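Type IV secretion system protein VirB11 (Brucella suis, PDB 2GZA) hydrolyses ATP as the hexameric, cytoplasmic ATPase of the VirB type IV secretion system, a virulence apparatus that could be required to establish the bacterium's niche in its host. Local coordinates at residues Ile178-Glu183 / Val326-Gly331; Gly182-Gly187 / Ser283-Ser288. All coordinates share one frame; numbering follows the deposited sequence.

Contact 1. Residues Ile178-Glu183 / Val326-Gly331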
ATOM      1  N   ILE C 178      21.952 -15.986  20.140  1.00 33.22           N
ATOM      2  CA  ILE C 178      22.970 -14.955  20.327  1.00 32.44           C
ATOM      3  C   ILE C 178      23.448 -14.408  18.994  1.00 32.17           C
ATOM      4  O   ILE C 178      23.853 -15.163  18.105  1.00 31.98           O
ATOM      5  CB  ILE C 178      24.177 -15.486  21.136  1.00 32.34           C
ATOM      6  CG1 ILE C 178      23.713 -16.025  22.489  1.00 32.01           C
ATOM      7  CG2 ILE C 178      25.236 -14.387  21.318  1.00 32.24           C
ATOM      8  CD1 ILE C 178      24.677 -17.007  23.133  1.00 32.25           C
ATOM      9  N   VAL C 179      23.388 -13.086  18.869  1.00 31.87           N
ATOM     10  CA  VAL C 179      23.934 -12.374  17.717  1.00 31.80           C
ATOM     11  C   VAL C 179      25.201 -11.620  18.128  1.00 31.79           C
ATOM     12  O   VAL C 179      25.163 -10.756  18.995  1.00 31.71           O
ATOM     13  CB  VAL C 179      22.914 -11.357  17.110  1.00 31.78           C
ATOM     14  CG1 VAL C 179      23.547 -10.575  15.951  1.00 31.38           C
ATOM     15  CG2 VAL C 179      21.647 -12.054  16.649  1.00 31.22           C
ATOM     16  N   VAL C 180      26.321 -11.962  17.511  1.00 31.96           N
ATOM     17  CA  VAL C 180      27.572 -11.247  17.749  1.00 32.31           C
ATOM     18  C   VAL C 180      27.663 -10.057  16.790  1.00 32.65           C
ATOM     19  O   VAL C 180      27.699 -10.229  15.576  1.00 32.60           O
ATOM     20  CB  VAL C 180      28.791 -12.179  17.603  1.00 32.19           C
ATOM     21  CG1 VAL C 180      30.089 -11.405  17.782  1.00 32.49           C
ATOM     22  CG2 VAL C 180      28.703 -13.320  18.612  1.00 32.04           C
ATOM     23  N   ALA C 181      27.670  -8.850  17.339  1.00 33.14           N
ATOM     24  CA  ALA C 181      27.674  -7.652  16.517  1.00 33.88           C
ATOM     25  C   ALA C 181      28.984  -6.893  16.612  1.00 34.47           C
ATOM     26  O   ALA C 181      29.737  -7.036  17.572  1.00 34.56           O
ATOM     27  CB  ALA C 181      26.507  -6.751  16.875  1.00 33.89           C
ATOM     28  N   GLY C 182      29.249  -6.073  15.606  1.00 35.15           N
ATOM     29  CA  GLY C 182      30.453  -5.254  15.585  1.00 36.12           C
ATOM     30  C   GLY C 182      30.731  -4.724  14.201  1.00 36.78           C
ATOM     31  O   GLY C 182      30.134  -5.179  13.233  1.00 36.71           O
ATOM     32  N   GLU C 183      31.635  -3.757  14.083  1.00 37.58           N
ATOM     33  CA  GLU C 183      32.045  -3.340  12.744  1.00 38.45           C
ATOM     34  C   GLU C 183      32.931  -4.411  12.123  1.00 38.67           C
ATOM     35  O   GLU C 183      33.383  -5.331  12.802  1.00 38.69           O
ATOM     36  CB  GLU C 183      32.718  -1.966  12.722  1.00 38.40           C
ATOM     37  CG  GLU C 183      34.213  -1.968  12.987  1.00 39.25           C
ATOM     38  CD  GLU C 183      34.820  -0.566  12.955  1.00 39.91           C
ATOM     39  OE1 GLU C 183      34.129   0.385  12.531  1.00 39.91           O
ATOM     40  OE2 GLU C 183      35.994  -0.420  13.358  1.00 40.27           O
ATOM     41  N   VAL C 326      25.640  -9.271  21.472  1.00 34.79           N
ATOM     42  CA  VAL C 326      26.937  -8.863  22.008  1.00 35.44           C
ATOM     43  C   VAL C 326      27.643  -7.992  20.988  1.00 35.97           C
ATOM     44  O   VAL C 326      27.907  -8.436  19.876  1.00 35.87           O
ATOM     45  CB  VAL C 326      27.857 -10.062  22.298  1.00 35.59           C
ATOM     46  CG1 VAL C 326      28.974  -9.647  23.257  1.00 35.29           C
ATOM     47  CG2 VAL C 326      27.071 -11.244  22.846  1.00 35.61           C
ATOM     48  N   HIS C 327      27.946  -6.752  21.357  1.00 36.87           N
ATOM     49  CA  HIS C 327      28.623  -5.845  20.438  1.00 37.94           C
ATOM     50  C   HIS C 327      30.103  -5.737  20.739  1.00 38.70           C
ATOM     51  O   HIS C 327      30.490  -5.456  21.863  1.00 38.78           O
ATOM     52  CB  HIS C 327      27.982  -4.460  20.435  1.00 38.00           C
ATOM     53  CG  HIS C 327      28.678  -3.476  19.543  1.00 38.60           C
ATOM     54  ND1 HIS C 327      28.658  -3.574  18.171  1.00 39.29           N
ATOM     55  CD2 HIS C 327      29.425  -2.382  19.828  1.00 39.21           C
ATOM     56  CE1 HIS C 327      29.360  -2.581  17.650  1.00 39.24           C
ATOM     57  NE2 HIS C 327      29.836  -1.842  18.634  1.00 39.12           N
ATOM     58  N   VAL C 328      30.924  -5.966  19.723  1.00 39.95           N
ATOM     59  CA  VAL C 328      32.376  -5.837  19.853  1.00 41.23           C
ATOM     60  C   VAL C 328      32.872  -4.548  19.210  1.00 42.28           C
ATOM     61  O   VAL C 328      32.446  -4.186  18.113  1.00 42.46           O
ATOM     62  CB  VAL C 328      33.138  -7.012  19.205  1.00 41.12           C
ATOM     63  CG1 VAL C 328      34.604  -6.963  19.611  1.00 41.49           C
ATOM     64  CG2 VAL C 328      32.541  -8.340  19.602  1.00 40.80           C
ATOM     65  N   HIS C 329      33.786  -3.864  19.904  1.00 43.81           N
ATOM     66  CA  HIS C 329      34.440  -2.684  19.350  1.00 45.35           C
ATOM     67  C   HIS C 329      35.950  -2.801  19.366  1.00 46.24           C
ATOM     68  O   HIS C 329      36.533  -3.307  20.324  1.00 46.31           O
ATOM     69  CB  HIS C 329      34.051  -1.393  20.050  1.00 45.45           C
ATOM     70  CG  HIS C 329      34.852  -0.211  19.593  1.00 46.82           C
ATOM     71  ND1 HIS C 329      35.660   0.521  20.439  1.00 48.00           N
ATOM     72  CD2 HIS C 329      35.003   0.340  18.365  1.00 47.61           C
ATOM     73  CE1 HIS C 329      36.247   1.493  19.759  1.00 48.40           C
ATOM     74  NE2 HIS C 329      35.870   1.400  18.497  1.00 48.38           N
ATOM     75  N   ASN C 330      36.586  -2.329  18.298  1.00 47.42           N
ATOM     76  CA  ASN C 330      38.046  -2.249  18.275  1.00 48.57           C
ATOM     77  C   ASN C 330      38.472  -0.991  18.995  1.00 49.15           C
ATOM     78  O   ASN C 330      38.332   0.071  18.481  1.00 49.09           O
ATOM     79  CB  ASN C 330      38.595  -2.195  16.839  1.00 48.70           C
ATOM     80  CG  ASN C 330      39.239  -3.506  16.392  1.00 49.45           C
ATOM     81  OD1 ASN C 330      38.974  -4.573  16.944  1.00 50.70           O
ATOM     82  ND2 ASN C 330      40.092  -3.422  15.375  1.00 50.05           N
ATOM     83  N   GLY C 331      39.007  -1.055  20.203  1.00 49.97           N
ATOM     84  CA  GLY C 331      39.457   0.208  20.802  1.00 51.21           C
ATOM     85  C   GLY C 331      40.786   0.629  20.222  1.00 52.00           C
ATOM     86  O   GLY C 331      41.799   0.437  20.897  1.00 52.10           O
TER

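Contact 2. Residues Gly182-Gly187 / Ser283-Ser288. With SO4 (sulfate ion), chain F.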
ATOM      1  N   GLY C 182      29.249  -6.073  15.606  1.00 35.15           N
ATOM      2  CA  GLY C 182      30.453  -5.254  15.585  1.00 36.12           C
ATOM      3  C   GLY C 182      30.731  -4.724  14.201  1.00 36.78           C
ATOM      4  O   GLY C 182      30.134  -5.179  13.233  1.00 36.71           O
ATOM      5  N   GLU C 183      31.635  -3.757  14.083  1.00 37.58           N
ATOM      6  CA  GLU C 183      32.045  -3.340  12.744  1.00 38.45           C
ATOM      7  C   GLU C 183      32.931  -4.411  12.123  1.00 38.67           C
ATOM      8  O   GLU C 183      33.383  -5.331  12.802  1.00 38.69           O
ATOM      9  CB  GLU C 183      32.718  -1.966  12.722  1.00 38.40           C
ATOM     10  CG  GLU C 183      34.213  -1.968  12.987  1.00 39.25           C
ATOM     11  CD  GLU C 183      34.820  -0.566  12.955  1.00 39.91           C
ATOM     12  OE1 GLU C 183      34.129   0.385  12.531  1.00 39.91           O
ATOM     13  OE2 GLU C 183      35.994  -0.420  13.358  1.00 40.27           O
ATOM     14  N   THR C 184      33.159  -4.313  10.822  1.00 39.16           N
ATOM     15  CA  THR C 184      34.006  -5.293  10.152  1.00 39.49           C
ATOM     16  C   THR C 184      35.433  -5.238  10.682  1.00 39.56           C
ATOM     17  O   THR C 184      36.012  -4.163  10.888  1.00 39.65           O
ATOM     18  CB  THR C 184      34.028  -5.140   8.619  1.00 39.57           C
ATOM     19  OG1 THR C 184      32.707  -4.890   8.144  1.00 40.68           O
ATOM     20  CG2 THR C 184      34.551  -6.418   7.956  1.00 39.42           C
ATOM     21  N   GLY C 185      35.982  -6.424  10.902  1.00 39.61           N
ATOM     22  CA  GLY C 185      37.321  -6.580  11.426  1.00 39.61           C
ATOM     23  C   GLY C 185      37.404  -6.346  12.915  1.00 39.60           C
ATOM     24  O   GLY C 185      38.480  -6.050  13.429  1.00 39.95           O
ATOM     25  N   SER C 186      36.274  -6.470  13.613  1.00 39.39           N
ATOM     26  CA  SER C 186      36.250  -6.220  15.049  1.00 39.32           C
ATOM     27  C   SER C 186      36.457  -7.507  15.844  1.00 39.26           C
ATOM     28  O   SER C 186      36.569  -7.477  17.069  1.00 39.47           O
ATOM     29  CB  SER C 186      34.946  -5.547  15.465  1.00 39.17           C
ATOM     30  OG  SER C 186      33.837  -6.376  15.151  1.00 39.52           O
ATOM     31  N   GLY C 187      36.505  -8.633  15.142  1.00 39.02           N
ATOM     32  CA  GLY C 187      36.741  -9.928  15.771  1.00 38.77           C
ATOM     33  C   GLY C 187      35.480 -10.704  16.117  1.00 38.80           C
ATOM     34  O   GLY C 187      35.490 -11.535  17.027  1.00 38.96           O
ATOM     35  N   SER C 283      26.347 -13.773  13.482  1.00 31.38           N
ATOM     36  CA  SER C 283      26.942 -12.447  13.564  1.00 31.47           C
ATOM     37  C   SER C 283      26.280 -11.462  12.605  1.00 31.84           C
ATOM     38  O   SER C 283      25.541 -11.855  11.699  1.00 31.79           O
ATOM     39  CB  SER C 283      28.436 -12.509  13.291  1.00 31.13           C
ATOM     40  OG  SER C 283      28.672 -12.680  11.910  1.00 31.22           O
ATOM     41  N   CYS C 284      26.574 -10.179  12.802  1.00 32.18           N
ATOM     42  CA  CYS C 284      26.016  -9.123  11.987  1.00 32.46           C
ATOM     43  C   CYS C 284      26.887  -7.878  12.123  1.00 32.72           C
ATOM     44  O   CYS C 284      27.204  -7.464  13.231  1.00 32.82           O
ATOM     45  CB  CYS C 284      24.579  -8.842  12.448  1.00 32.62           C
ATOM     46  SG  CYS C 284      23.677  -7.563  11.551  1.00 33.15           S
ATOM     47  N   HIS C 285      27.292  -7.294  10.997  1.00 33.01           N
ATOM     48  CA  HIS C 285      27.960  -5.987  11.000  1.00 33.45           C
ATOM     49  C   HIS C 285      26.989  -4.926  11.482  1.00 33.51           C
ATOM     50  O   HIS C 285      25.953  -4.716  10.856  1.00 33.53           O
ATOM     51  CB  HIS C 285      28.446  -5.599   9.601  1.00 33.55           C
ATOM     52  CG  HIS C 285      29.380  -6.587   8.987  1.00 34.31           C
ATOM     53  ND1 HIS C 285      30.735  -6.581   9.231  1.00 35.56           N
ATOM     54  CD2 HIS C 285      29.151  -7.615   8.140  1.00 35.33           C
ATOM     55  CE1 HIS C 285      31.301  -7.569   8.564  1.00 35.51           C
ATOM     56  NE2 HIS C 285      30.363  -8.209   7.891  1.00 35.31           N
ATOM     57  N   ALA C 286      27.324  -4.274  12.593  1.00 33.63           N
ATOM     58  CA  ALA C 286      26.512  -3.187  13.144  1.00 33.82           C
ATOM     59  C   ALA C 286      27.344  -2.315  14.071  1.00 34.04           C
ATOM     60  O   ALA C 286      28.312  -2.782  14.666  1.00 34.22           O
ATOM     61  CB  ALA C 286      25.289  -3.732  13.863  1.00 33.54           C
ATOM     62  N   GLY C 287      26.964  -1.047  14.185  1.00 34.26           N
ATOM     63  CA  GLY C 287      27.702  -0.085  14.992  1.00 34.44           C
ATOM     64  C   GLY C 287      27.287  -0.029  16.448  1.00 34.73           C
ATOM     65  O   GLY C 287      27.854   0.743  17.215  1.00 34.94           O
ATOM     66  N   SER C 288      26.288  -0.830  16.820  1.00 34.91           N
ATOM     67  CA  SER C 288      25.837  -0.945  18.205  1.00 34.95           C
ATOM     68  C   SER C 288      24.783  -2.037  18.291  1.00 34.92           C
ATOM     69  O   SER C 288      24.406  -2.619  17.278  1.00 34.75           O
ATOM     70  CB  SER C 288      25.287   0.387  18.725  1.00 34.62           C
ATOM     71  OG  SER C 288      24.116   0.753  18.027  1.00 34.99           O
TER
HETATM   72  S   SO4 F3001      34.838 -10.020  11.666  1.00 54.43           S
HETATM   73  O1  SO4 F3001      35.848 -10.900  12.241  1.00 53.80           O
HETATM   74  O2  SO4 F3001      34.369  -9.106  12.701  1.00 54.29           O
HETATM   75  O3  SO4 F3001      35.399  -9.245  10.561  1.00 54.55           O
HETATM   76  O4  SO4 F3001      33.722 -10.807  11.148  1.00 54.42           O

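Contact 1. Residues Ile178-Glu183 / Val326-Gly331
The strand that leads into the P-loop of this ATPase, residues 178-182, pairs in parallel with the start of segment 326-331 in the sheet of the nucleotide-binding domain, and Val180, Ala181 and their partners Val326 and His327 form the seam. The axes of the two segments approach to 4.4 Å and are turned by 27°; the backbones part toward Glu183 and His329. Three backbone bonds alternate along the pair: Val326 N gives to Val179 O, Ala181 N to Val326 O at 2.6 Å, and Val328 N to Ala181 O at 2.7 Å. Ala181 is therefore held through both its N-H and its carbonyl, and its oxygen also receives the CA-H of His327.

On the face carrying Val180, the packing is aliphatic. Ile178 and Val326 lie alongside each other, pointing the same way, and their CG2 methyls meet at 3.9 Å; Val326 CG2 reaches there because it stands beside its own backbone N, anti to the carbonyl carbon. Further along, Val180 CG1 approaches Val328 CG2 more loosely, at 4.3 Å. The other face holds Ala181 and His327. With CG anti to the backbone N (chi1 178°), the imidazole is carried along toward the end of the neighbouring strand, where CE1 lies 3.6 Å from Gly182 CA and ND1 is 4.0 Å from Ala181 CB.

Helix 188-196 packs on the Val180 and Val328 side chains through Leu191, and helix 164-173 reaches Ile178 and Val326. Across the sheet, Thr292 of helix 289-300 touches Ala181 and Cys289 meets His327, while strand 339-345 flanks segment 326-331 on its far edge.

Contact 2. Residues Gly182-Gly187 / Ser283-Ser288
Gly182 and His285 form a parallel bridge, their CA atoms 5.3 Å apart, at the point where both segments leave the sheet. Gly182 serves the pairing from both ends: its N-H makes a weak, long bond to Cys284 O, and its carbonyl accepts Ala286 N at 3.0 Å. That second donor stands well above the carbonyl plane, 58° out of it, and the same oxygen also takes the CA-H of His285, at 3.2 Å. Beyond this bridge segment 182-187 curls into a type II turn from Glu183 to Ser186, with Gly185 at positive phi.

Between the two segments, the side chains that meet are Thr184 and His285, crossing at a slant. Thr184 turns OG1 beside its own backbone N (chi1 -43°), and OG1 lies 2.8 Å from the atom modelled as His285 ND1, though which way round the ring sits is uncertain; the methyl CG2 also lies against the ring, and the backbone N of Thr184 sits at the ring's edge, in its plane.

Residues 182-187 are the front of the Walker A motif, or P-loop, a predicted ATP-binding site that runs on through Lys188 and Thr189. Here a sulfate, probably from the crystallisation liquor, lies in the loop, consistent with the place of a nucleotide phosphate. Gly185 N bonds to sulfate O3 at 2.9 Å, whereas Ser186 N and Gly187 N reach O2 only weakly; Lys188 NZ is a further partner of the ion. Inside the loop, Ser186 OG donates to Glu183 O at 2.6 Å, in the plane of that carbonyl, tying the two ends of the turn together. His285 also touches Lys188 and packs on Ser275 of a second subunit, and Glu183 packs on Gly276 of that subunit.

Overall arrangement
Contacts 1 and 2 lie on the two flanks of the same strand: 178-182 is the middle one of the three strands concerned, with 326-331 along one side and 283-285 along the other, and the centres of the two contacts are about 5 Å apart. They share Gly182 and Glu183, where the strand gives way to the phosphate loop. Val180 O probably bonds to Cys284 N, at 3.0 Å, continuing the pairing of contact 2 back along the strand. His327 CE1 packs 3.2 Å from Ala286 O, and Val328 CG1 meets Ser186 O, so segment 326-331 also touches the loop that holds the sulfate. Both contacts reach a second subunit of the hexamer.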